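Local coordinates for Cro protein (Xylella fastidiosa, PDB 3BD1), which probably represses transcription from prophage promoters by binding operator DNA through a helix-turn-helix, at residues A[9-12]-A[16-19]; A[18-23]-A[46-51]; A[29-32]-A[37-40]; A[40-45]-A[56-61]. All coordinates share one frame; numbering follows the deposited sequence.

Contact 1: A[9-12]-A[16-19]; sequences NKLG and ALAA
Leu11, at the end of helix 3-11, packs on Ala16 and Leu17 of helix 14-21. The close part of the contact is apolar. Leu17 CG stands anti to the backbone N (chi1 -176°), which brings CD1 back to Leu11 CG at 3.9 Å. The two leucine side chains cross at about a right angle. Leu11 CD2 meets the same methyl, Leu17 CD1, also at 3.9 Å. Nearer the backbone, Leu11 CB lies 3.9 Å from Leu17 N. Ala16 adds a second touch. Its CB sits 3.7 Å from Leu11 O and 4.1 Å from Leu11 CB. The nearest CA atoms of the two segments are Leu11 CA and Leu17 CA, 5.6 Å apart. Ile28 of helix 25-34, with Ala7 and Ile8 of helix 3-11, also lines the Leu17 side chain.

The looser side holds Lys10 and Gly12, both partly exposed. Lys10 runs over Thr49 and Ala52 instead. Gly12 has a positive phi (114°) and turns the chain out of helix 3-11.

Two neighbouring subunits close in here. The buried Asn9 bonds through ND2 to Gly12 O of the second subunit, and Asn9 O accepts from Arg32 NH1 of the second subunit. Leu11 also packs on Leu11 of a third subunit.

This is plain helix packing around the short turn that leads into helix 14-21. The contact is made mainly by hydrocarbon groups, and across it Leu11 O and Leu17 N meet carbon atoms. With no directional bond between the segments, its hold rests on burial and shape.

Contact 2: A[18-23]-A[46-51]; sequences AASLGV and ERVTNG
The probable first helix of the helix-turn-helix meets helix 42-48 where Ser20 and Leu21 face Val48. Val48 packs against both. Its CG1 lies 3.6 Å from Ser20 O and 3.9 Å from Ser20 CB. Val48 CG2 is 3.9 Å from Leu21 CD2. The Leu21 and Val48 side chains cross at about a right angle. Ser20 was modelled in two conformers. In one of them OG bonds to Leu17 O of its own helix, which turns the polar end back to the backbone and also brings OG close to Val48 CG2.

Both helices stop just here, each in a Schellman motif. In the first, Gly22 has a positive phi (67°), Val23 N bonds to Ala18 O at 3.0 Å and Gly22 N to Ala19 O at 3.2 Å. This is probably the turn of the helix-turn-helix, which sends the chain on to helix 25-34. In the second, Asn50 takes the positive phi, and Gly51 N reaches Glu46 O at 2.8 Å. Thr49 OG1 bonds to Ile45 O in the same helix. Leu21 also touches Ile28 and Trp31 of helix 25-34, while Ser20 packs on Ser20 of a third subunit.

Contact 3: A[29-32]-A[37-40]; sequences SNWR and VPAE
The carbonyl O of Val37 accepts a hydrogen bond from Arg59 NH1, while the Val37 side chain packs on Trp31. The bond ties the loop after helix 25-34 to the C-terminal part of the chain. Pro38 follows, and its CD lies over one face of the Trp31 indole. Pro38 CD is 3.3 Å from the centroid of the five-membered ring, only 15° off the normal. This is a CH-pi contact. It is tight: Pro38 CD comes to 3.2 Å from Trp31 CE2. Pro38 CG also leans over the ring, 3.5 Å from Trp31 NE1. Val37 CA lies above the same face, 3.9 Å from the plane and toward the rim.

The valine branch meets the six-membered ring obliquely, with Val37 CG1 3.9 Å from Trp31 CE3. CG1 stands anti to the carbonyl carbon (chi1 -49°), and this turns it to the indole. Ile4 of helix 3-11, Leu21 of helix 14-21 and Ile45 of helix 42-48 also pack on Trp31, so four helices meet at the indole.

Helix 25-34 is probably the recognition helix of the helix-turn-helix. Trp31 is on its buried side, while Ser29, Asn30 and Arg32 are exposed. Arg32 also forms a salt bridge with Asp5. The proline carbon next to nitrogen is somewhat electron-poor, so its C-H groups probably suit the electron-rich indole face.

Contact 4: A[40-45]-A[56-61]; sequences ERCIDI and RELRPD
Arg59, whose CG rests against Cys42, has a flat guanidinium met at its edge by Asp61. NE and NH2 each take one carboxylate oxygen, side-on. Arg59 NE bonds to Asp61 OD1, on its syn lone pair, at 2.9 Å; the N-H points well at the acceptor (158°). Arg59 NH2 reaches Asp61 OD2 at 2.9 Å, and that oxygen is met 28° out of the carboxylate plane. The Arg41 guanidinium likewise has Asp44 at its edge. Here Arg41 NE takes the anti lone pair of Asp44 OD2 at 2.7 Å. Over one face of the Arg56 guanidinium, toward the rim, lies Pro60 CB.

Between the segments the touch is mainly apolar. Cys42 SG lies 3.5 Å from Arg59 CG and 3.8 Å from Leu58 CB. Leu58 CD1 reaches over to Ile45 CG2 at 3.7 Å and lies just as far from Cys42 O. The contact thus lays the short helix 55-58 on helix 42-48. Ala3 of helix 3-11 and Ala7 add to the cover of Leu58 and Ile45 respectively.

Each salt bridge stays within its own segment. The arginines also bond to Leu21 O (Arg41) and Val37 O (Arg59), while thiol and hydrocarbon groups join the two segments.

In the fold
From the N terminus, contact 1 comes first and closes the short turn between helix 3-11 and helix 14-21. Contact 2 shares Ala18 and Ala19 with it and closes a much longer loop, bringing helix 14-21 to the end of helix 42-48. Contact 3 is nested inside that loop and folds the chain after helix 25-34 back on it. Contact 4 starts at Glu40, where contact 3 ends. It crosses contact 2 along the chain and brings in helix 55-58. Contacts 1 and 4 lie on opposite sides of the chain's centre, about 16 Å apart between centres. Contact 2 touches the other three, so the helix-turn-helix is joined to the rest of this compact helical domain.

Contact 1: A[9-12]-A[16-19]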
loop_
_atom_site.group_PDB
_atom_site.type_symbol
_atom_site.label_atom_id
_atom_site.label_comp_id
_atom_site.label_asym_id
_atom_site.label_seq_id
_atom_site.Cartn_x
_atom_site.Cartn_y
_atom_site.Cartn_z
ATOM N N ASN A 9 -3.697 -2.907 0.426
ATOM C CA ASN A 9 -4.537 -2.099 -0.440
ATOM C C ASN A 9 -6.002 -2.134 -0.021
ATOM O O ASN A 9 -6.685 -1.129 -0.173
ATOM C CB ASN A 9 -4.373 -2.505 -1.894
ATOM C CG ASN A 9 -3.063 -2.016 -2.487
ATOM O OD1 ASN A 9 -2.497 -1.033 -1.993
ATOM N ND2 ASN A 9 -2.572 -2.677 -3.528
ATOM N N LYS A 10 -6.436 -3.259 0.540
ATOM C CA LYS A 10 -7.841 -3.359 0.975
ATOM C C LYS A 10 -8.112 -2.380 2.098
ATOM O O LYS A 10 -9.151 -1.707 2.093
ATOM C CB LYS A 10 -8.173 -4.787 1.381
ATOM C CG LYS A 10 -9.583 -4.958 1.843
ATOM C CD LYS A 10 -10.529 -4.653 0.688
ATOM C CE LYS A 10 -11.900 -5.238 0.925
ATOM N NZ LYS A 10 -12.535 -4.490 2.020
ATOM N N LEU A 11 -7.193 -2.326 3.056
ATOM C CA LEU A 11 -7.317 -1.350 4.144
ATOM C C LEU A 11 -6.967 0.075 3.709
ATOM O O LEU A 11 -7.501 1.047 4.254
ATOM C CB LEU A 11 -6.473 -1.783 5.337
ATOM C CG LEU A 11 -7.098 -2.805 6.302
ATOM C CD1 LEU A 11 -8.202 -2.133 7.141
ATOM C CD2 LEU A 11 -7.606 -4.044 5.590
ATOM N N GLY A 12 -6.058 0.175 2.741
ATOM C CA GLY A 12 -5.703 1.411 2.114
ATOM C C GLY A 12 -4.303 1.906 2.345
ATOM O O GLY A 12 -3.748 2.676 1.558
ATOM N N ALA A 16 -3.169 1.702 8.207
ATOM C CA ALA A 16 -4.524 1.225 8.463
ATOM C C ALA A 16 -4.522 -0.280 8.734
ATOM O O ALA A 16 -5.212 -0.759 9.634
ATOM C CB ALA A 16 -5.463 1.608 7.339
ATOM N N LEU A 17 -3.731 -1.023 7.956
ATOM C CA LEU A 17 -3.670 -2.468 8.193
ATOM C C LEU A 17 -3.049 -2.754 9.564
ATOM O O LEU A 17 -3.548 -3.584 10.323
ATOM C CB LEU A 17 -2.900 -3.174 7.079
ATOM C CG LEU A 17 -2.882 -4.690 7.199
ATOM C CD1 LEU A 17 -4.266 -5.360 7.202
ATOM C CD2 LEU A 17 -1.978 -5.305 6.129
ATOM N N ALA A 18 -1.960 -2.056 9.864
ATOM C CA ALA A 18 -1.290 -2.221 11.153
ATOM C C ALA A 18 -2.278 -1.946 12.291
ATOM O O ALA A 18 -2.353 -2.713 13.253
ATOM C CB ALA A 18 -0.071 -1.328 11.211
ATOM N N ALA A 19 -3.035 -0.856 12.164
ATOM C CA ALA A 19 -4.013 -0.478 13.171
ATOM C C ALA A 19 -5.046 -1.582 13.349
ATOM O O ALA A 19 -5.414 -1.958 14.459
ATOM C CB ALA A 19 -4.680 0.847 12.820
#

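Contact 2: A[18-23]-A[46-51]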
loop_
_atom_site.group_PDB
_atom_site.type_symbol
_atom_site.label_atom_id
_atom_site.label_comp_id
_atom_site.label_asym_id
_atom_site.label_seq_id
_atom_site.Cartn_x
_atom_site.Cartn_y
_atom_site.Cartn_z
ATOM N N ALA A 18 -1.960 -2.056 9.864
ATOM C CA ALA A 18 -1.290 -2.221 11.153
ATOM C C ALA A 18 -2.278 -1.946 12.291
ATOM O O ALA A 18 -2.353 -2.713 13.253
ATOM C CB ALA A 18 -0.071 -1.328 11.211
ATOM N N ALA A 19 -3.035 -0.856 12.164
ATOM C CA ALA A 19 -4.013 -0.478 13.171
ATOM C C ALA A 19 -5.046 -1.582 13.349
ATOM O O ALA A 19 -5.414 -1.958 14.459
ATOM C CB ALA A 19 -4.680 0.847 12.820
ATOM N N SER A 20 -5.539 -2.114 12.232
ATOM C CA SER A 20 -6.567 -3.144 12.249
ATOM C C SER A 20 -6.128 -4.457 12.900
ATOM O O SER A 20 -6.963 -5.243 13.373
ATOM C CB SER A 20 -7.070 -3.442 10.836
ATOM O OG SER A 20 -6.161 -4.198 10.046
ATOM N N LEU A 21 -4.820 -4.689 12.908
ATOM C CA LEU A 21 -4.244 -5.891 13.492
ATOM C C LEU A 21 -3.636 -5.660 14.873
ATOM O O LEU A 21 -3.249 -6.619 15.540
ATOM C CB LEU A 21 -3.158 -6.450 12.558
ATOM C CG LEU A 21 -3.656 -6.895 11.192
ATOM C CD1 LEU A 21 -2.452 -7.298 10.311
ATOM C CD2 LEU A 21 -4.664 -8.049 11.276
ATOM N N GLY A 22 -3.538 -4.405 15.292
ATOM C CA GLY A 22 -2.880 -4.078 16.563
ATOM C C GLY A 22 -1.386 -4.350 16.563
ATOM O O GLY A 22 -0.821 -4.781 17.588
ATOM N N VAL A 23 -0.760 -4.108 15.409
ATOM C CA VAL A 23 0.690 -4.265 15.306
ATOM C C VAL A 23 1.324 -2.954 14.855
ATOM O O VAL A 23 0.635 -2.024 14.417
ATOM C CB VAL A 23 1.094 -5.409 14.335
ATOM C CG1 VAL A 23 0.486 -6.710 14.857
ATOM C CG2 VAL A 23 0.732 -5.088 12.862
ATOM N N GLU A 46 -7.552 -12.148 7.265
ATOM C CA GLU A 46 -8.733 -12.528 6.491
ATOM C C GLU A 46 -9.970 -11.750 6.995
ATOM O O GLU A 46 -10.789 -11.277 6.196
ATOM C CB GLU A 46 -8.993 -14.023 6.568
ATOM C CG GLU A 46 -10.208 -14.471 5.805
ATOM C CD GLU A 46 -10.409 -15.963 5.784
ATOM O OE1 GLU A 46 -9.450 -16.735 5.625
ATOM O OE2 GLU A 46 -11.572 -16.375 5.900
ATOM N N ARG A 47 -10.088 -11.622 8.316
ATOM C CA ARG A 47 -11.235 -10.906 8.870
ATOM C C ARG A 47 -11.218 -9.400 8.582
ATOM O O ARG A 47 -12.232 -8.829 8.162
ATOM C CB ARG A 47 -11.308 -11.155 10.372
ATOM C CG ARG A 47 -11.723 -12.569 10.734
ATOM C CD ARG A 47 -11.736 -12.790 12.237
ATOM N NE ARG A 47 -12.251 -14.121 12.552
ATOM C CZ ARG A 47 -12.134 -14.698 13.744
ATOM N NH1 ARG A 47 -11.511 -14.081 14.735
ATOM N NH2 ARG A 47 -12.634 -15.914 13.929
ATOM N N VAL A 48 -10.094 -8.740 8.854
ATOM C CA VAL A 48 -10.049 -7.290 8.683
ATOM C C VAL A 48 -10.132 -6.854 7.233
ATOM O O VAL A 48 -10.546 -5.725 6.952
ATOM C CB VAL A 48 -8.846 -6.640 9.379
ATOM C CG1 VAL A 48 -8.859 -6.942 10.890
ATOM C CG2 VAL A 48 -7.480 -6.967 8.744
ATOM N N THR A 49 -9.685 -7.739 6.335
ATOM C CA THR A 49 -9.814 -7.459 4.903
ATOM C C THR A 49 -11.154 -7.875 4.314
ATOM O O THR A 49 -11.372 -7.815 3.097
ATOM C CB THR A 49 -8.694 -8.166 4.109
ATOM O OG1 THR A 49 -8.886 -9.583 4.140
ATOM C CG2 THR A 49 -7.273 -7.715 4.499
ATOM N N ASN A 50 -12.068 -8.314 5.192
ATOM C CA ASN A 50 -13.385 -8.775 4.743
ATOM C C ASN A 50 -13.294 -9.888 3.703
ATOM O O ASN A 50 -14.127 -9.986 2.797
ATOM C CB ASN A 50 -14.225 -7.652 4.188
ATOM C CG ASN A 50 -15.729 -7.946 4.141
ATOM O OD1 ASN A 50 -16.453 -7.517 3.206
ATOM N ND2 ASN A 50 -16.180 -8.666 5.142
ATOM N N GLY A 51 -12.261 -10.713 3.855
ATOM C CA GLY A 51 -12.073 -11.838 2.956
ATOM C C GLY A 51 -11.446 -11.507 1.605
ATOM O O GLY A 51 -11.409 -12.380 0.706
#

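Contact 3: A[29-32]-A[37-40]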
loop_
_atom_site.group_PDB
_atom_site.type_symbol
_atom_site.label_atom_id
_atom_site.label_comp_id
_atom_site.label_asym_id
_atom_site.label_seq_id
_atom_site.Cartn_x
_atom_site.Cartn_y
_atom_site.Cartn_z
ATOM N N SER A 29 5.821 -4.249 7.449
ATOM C CA SER A 29 6.923 -4.083 6.507
ATOM C C SER A 29 7.843 -5.295 6.535
ATOM O O SER A 29 8.288 -5.761 5.486
ATOM C CB SER A 29 7.710 -2.817 6.822
ATOM O OG SER A 29 6.848 -1.720 6.588
ATOM N N ASN A 30 8.115 -5.796 7.740
ATOM C CA ASN A 30 8.897 -7.019 7.889
ATOM C C ASN A 30 8.254 -8.250 7.253
ATOM O O ASN A 30 8.968 -9.029 6.608
ATOM C CB ASN A 30 9.215 -7.330 9.350
ATOM C CG ASN A 30 10.119 -8.542 9.502
ATOM O OD1 ASN A 30 9.900 -9.380 10.379
ATOM N ND2 ASN A 30 11.137 -8.642 8.652
ATOM N N TRP A 31 6.940 -8.401 7.454
ATOM C CA TRP A 31 6.240 -9.553 6.879
ATOM C C TRP A 31 6.364 -9.488 5.362
ATOM O O TRP A 31 6.606 -10.481 4.666
ATOM C CB TRP A 31 4.754 -9.580 7.264
ATOM C CG TRP A 31 4.490 -9.605 8.728
ATOM C CD1 TRP A 31 5.368 -9.861 9.741
ATOM C CD2 TRP A 31 3.237 -9.316 9.345
ATOM N NE1 TRP A 31 4.724 -9.763 10.952
ATOM C CE2 TRP A 31 3.409 -9.431 10.736
ATOM C CE3 TRP A 31 1.975 -9.000 8.841
ATOM C CZ2 TRP A 31 2.371 -9.225 11.635
ATOM C CZ3 TRP A 31 0.952 -8.787 9.740
ATOM C CH2 TRP A 31 1.147 -8.906 11.116
ATOM N N ARG A 32 6.196 -8.276 4.850
ATOM C CA ARG A 32 6.244 -8.093 3.407
ATOM C C ARG A 32 7.645 -8.397 2.887
ATOM O O ARG A 32 7.770 -9.096 1.878
ATOM C CB ARG A 32 5.788 -6.692 2.999
ATOM C CG ARG A 32 5.569 -6.626 1.492
ATOM C CD ARG A 32 5.384 -5.220 0.998
ATOM N NE ARG A 32 5.136 -5.253 -0.441
ATOM C CZ ARG A 32 6.018 -5.443 -1.418
ATOM N NH1 ARG A 32 7.314 -5.640 -1.202
ATOM N NH2 ARG A 32 5.561 -5.429 -2.660
ATOM N N VAL A 37 3.543 -13.663 6.436
ATOM C CA VAL A 37 2.857 -13.203 7.624
ATOM C C VAL A 37 2.914 -14.335 8.649
ATOM O O VAL A 37 2.916 -15.517 8.299
ATOM C CB VAL A 37 1.392 -12.723 7.378
ATOM C CG1 VAL A 37 1.357 -11.749 6.201
ATOM C CG2 VAL A 37 0.364 -13.805 7.159
ATOM N N PRO A 38 2.942 -13.978 9.934
ATOM C CA PRO A 38 2.862 -15.005 10.972
ATOM C C PRO A 38 1.581 -15.846 10.864
ATOM O O PRO A 38 0.508 -15.314 10.581
ATOM C CB PRO A 38 2.828 -14.178 12.261
ATOM C CG PRO A 38 3.419 -12.887 11.935
ATOM C CD PRO A 38 3.036 -12.625 10.503
ATOM N N ALA A 39 1.686 -17.151 11.106
ATOM C CA ALA A 39 0.563 -18.060 10.925
ATOM C C ALA A 39 -0.570 -17.588 11.834
ATOM O O ALA A 39 -1.741 -17.670 11.445
ATOM C CB ALA A 39 0.964 -19.529 11.253
ATOM N N GLU A 40 -0.224 -17.123 13.031
ATOM C CA GLU A 40 -1.244 -16.766 14.021
ATOM C C GLU A 40 -1.958 -15.450 13.732
ATOM O O GLU A 40 -2.889 -15.073 14.474
ATOM C CB GLU A 40 -0.643 -16.705 15.415
ATOM C CG GLU A 40 0.320 -15.571 15.663
ATOM C CD GLU A 40 1.760 -15.838 15.281
ATOM O OE1 GLU A 40 2.570 -15.025 15.778
ATOM O OE2 GLU A 40 2.062 -16.799 14.529
#

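Contact 4: A[40-45]-A[56-61]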
loop_
_atom_site.group_PDB
_atom_site.type_symbol
_atom_site.label_atom_id
_atom_site.label_comp_id
_atom_site.label_asym_id
_atom_site.label_seq_id
_atom_site.Cartn_x
_atom_site.Cartn_y
_atom_site.Cartn_z
ATOM N N GLU A 40 -0.224 -17.123 13.031
ATOM C CA GLU A 40 -1.244 -16.766 14.021
ATOM C C GLU A 40 -1.958 -15.450 13.732
ATOM O O GLU A 40 -2.889 -15.073 14.474
ATOM C CB GLU A 40 -0.643 -16.705 15.415
ATOM C CG GLU A 40 0.320 -15.571 15.663
ATOM C CD GLU A 40 1.760 -15.838 15.281
ATOM O OE1 GLU A 40 2.570 -15.025 15.778
ATOM O OE2 GLU A 40 2.062 -16.799 14.529
ATOM N N ARG A 41 -1.540 -14.774 12.667
ATOM C CA ARG A 41 -2.228 -13.557 12.233
ATOM C C ARG A 41 -3.062 -13.728 10.973
ATOM O O ARG A 41 -3.736 -12.788 10.540
ATOM C CB ARG A 41 -1.277 -12.369 12.097
ATOM C CG ARG A 41 -0.529 -11.936 13.379
ATOM C CD ARG A 41 -1.343 -12.060 14.678
ATOM N NE ARG A 41 -2.519 -11.196 14.681
ATOM C CZ ARG A 41 -2.483 -9.913 15.025
ATOM N NH1 ARG A 41 -1.345 -9.340 15.401
ATOM N NH2 ARG A 41 -3.600 -9.212 14.990
ATOM N N CYS A 42 -3.026 -14.914 10.362
ATOM C CA CYS A 42 -3.725 -15.070 9.080
ATOM C C CYS A 42 -5.254 -14.898 9.190
ATOM O O CYS A 42 -5.834 -14.204 8.343
ATOM C CB CYS A 42 -3.397 -16.419 8.442
ATOM S SG CYS A 42 -1.685 -16.456 7.844
ATOM N N ILE A 43 -5.884 -15.550 10.171
ATOM C CA ILE A 43 -7.334 -15.372 10.343
ATOM C C ILE A 43 -7.660 -13.901 10.566
ATOM O O ILE A 43 -8.641 -13.399 10.028
ATOM C CB ILE A 43 -7.939 -16.246 11.453
ATOM C CG1 ILE A 43 -7.961 -17.716 11.040
ATOM C CG2 ILE A 43 -9.383 -15.838 11.781
ATOM C CD1 ILE A 43 -8.492 -18.676 12.101
ATOM N N ASP A 44 -6.843 -13.222 11.356
ATOM C CA ASP A 44 -7.098 -11.807 11.643
ATOM C C ASP A 44 -7.064 -11.006 10.346
ATOM O O ASP A 44 -7.901 -10.136 10.142
ATOM C CB ASP A 44 -6.059 -11.276 12.619
ATOM C CG ASP A 44 -6.148 -11.910 13.993
ATOM O OD1 ASP A 44 -7.271 -12.287 14.389
ATOM O OD2 ASP A 44 -5.085 -12.015 14.636
ATOM N N ILE A 45 -6.089 -11.296 9.489
ATOM C CA ILE A 45 -5.983 -10.570 8.224
ATOM C C ILE A 45 -7.191 -10.869 7.334
ATOM O O ILE A 45 -7.759 -9.962 6.697
ATOM C CB ILE A 45 -4.640 -10.862 7.494
ATOM C CG1 ILE A 45 -3.447 -10.351 8.320
ATOM C CG2 ILE A 45 -4.695 -10.316 6.064
ATOM C CD1 ILE A 45 -2.080 -10.890 7.871
ATOM N N ARG A 56 -5.392 -19.295 3.150
ATOM C CA ARG A 56 -4.624 -20.146 2.219
ATOM C C ARG A 56 -3.787 -19.318 1.263
ATOM O O ARG A 56 -2.753 -19.788 0.790
ATOM C CB ARG A 56 -5.606 -21.037 1.465
ATOM C CG ARG A 56 -5.116 -21.845 0.318
ATOM C CD ARG A 56 -4.206 -22.953 0.762
ATOM N NE ARG A 56 -3.698 -23.629 -0.438
ATOM C CZ ARG A 56 -3.235 -24.872 -0.465
ATOM N NH1 ARG A 56 -3.189 -25.599 0.643
ATOM N NH2 ARG A 56 -2.799 -25.382 -1.611
ATOM N N GLU A 57 -4.204 -18.091 0.975
ATOM C CA GLU A 57 -3.419 -17.218 0.133
ATOM C C GLU A 57 -2.239 -16.651 0.880
ATOM O O GLU A 57 -1.178 -16.415 0.289
ATOM C CB GLU A 57 -4.276 -16.096 -0.455
ATOM C CG GLU A 57 -5.383 -16.593 -1.373
ATOM C CD GLU A 57 -6.466 -15.593 -1.714
ATOM O OE1 GLU A 57 -6.774 -14.698 -0.934
ATOM O OE2 GLU A 57 -7.081 -15.676 -2.788
ATOM N N LEU A 58 -2.426 -16.414 2.180
ATOM C CA LEU A 58 -1.359 -15.870 3.002
ATOM C C LEU A 58 -0.298 -16.902 3.348
ATOM O O LEU A 58 0.900 -16.632 3.291
ATOM C CB LEU A 58 -1.959 -15.242 4.271
ATOM C CG LEU A 58 -2.800 -13.977 4.070
ATOM C CD1 LEU A 58 -3.762 -13.822 5.287
ATOM C CD2 LEU A 58 -1.921 -12.771 3.838
ATOM N N ARG A 59 -0.731 -18.100 3.714
ATOM C CA ARG A 59 0.182 -19.135 4.184
ATOM C C ARG A 59 -0.282 -20.467 3.625
ATOM O O ARG A 59 -0.877 -21.301 4.313
ATOM C CB ARG A 59 0.323 -19.162 5.711
ATOM C CG ARG A 59 1.042 -17.956 6.309
ATOM C CD ARG A 59 2.532 -17.879 5.933
ATOM N NE ARG A 59 3.255 -19.082 6.337
ATOM C CZ ARG A 59 3.754 -19.274 7.552
ATOM N NH1 ARG A 59 3.628 -18.328 8.474
ATOM N NH2 ARG A 59 4.377 -20.397 7.864
ATOM N N PRO A 60 0.027 -20.714 2.344
ATOM C CA PRO A 60 -0.363 -21.978 1.744
ATOM C C PRO A 60 0.322 -23.204 2.346
ATOM O O PRO A 60 -0.178 -24.306 2.147
ATOM C CB PRO A 60 -0.020 -21.824 0.261
ATOM C CG PRO A 60 0.752 -20.625 0.160
ATOM C CD PRO A 60 0.677 -19.798 1.397
ATOM N N ASP A 61 1.434 -22.978 3.033
ATOM C CA ASP A 61 2.144 -24.009 3.762
ATOM C C ASP A 61 1.482 -24.392 5.082
ATOM O O ASP A 61 1.910 -25.381 5.685
ATOM C CB ASP A 61 3.574 -23.555 4.047
ATOM C CG ASP A 61 3.701 -22.228 4.763
ATOM O OD1 ASP A 61 2.919 -21.293 4.490
ATOM O OD2 ASP A 61 4.650 -22.139 5.576
#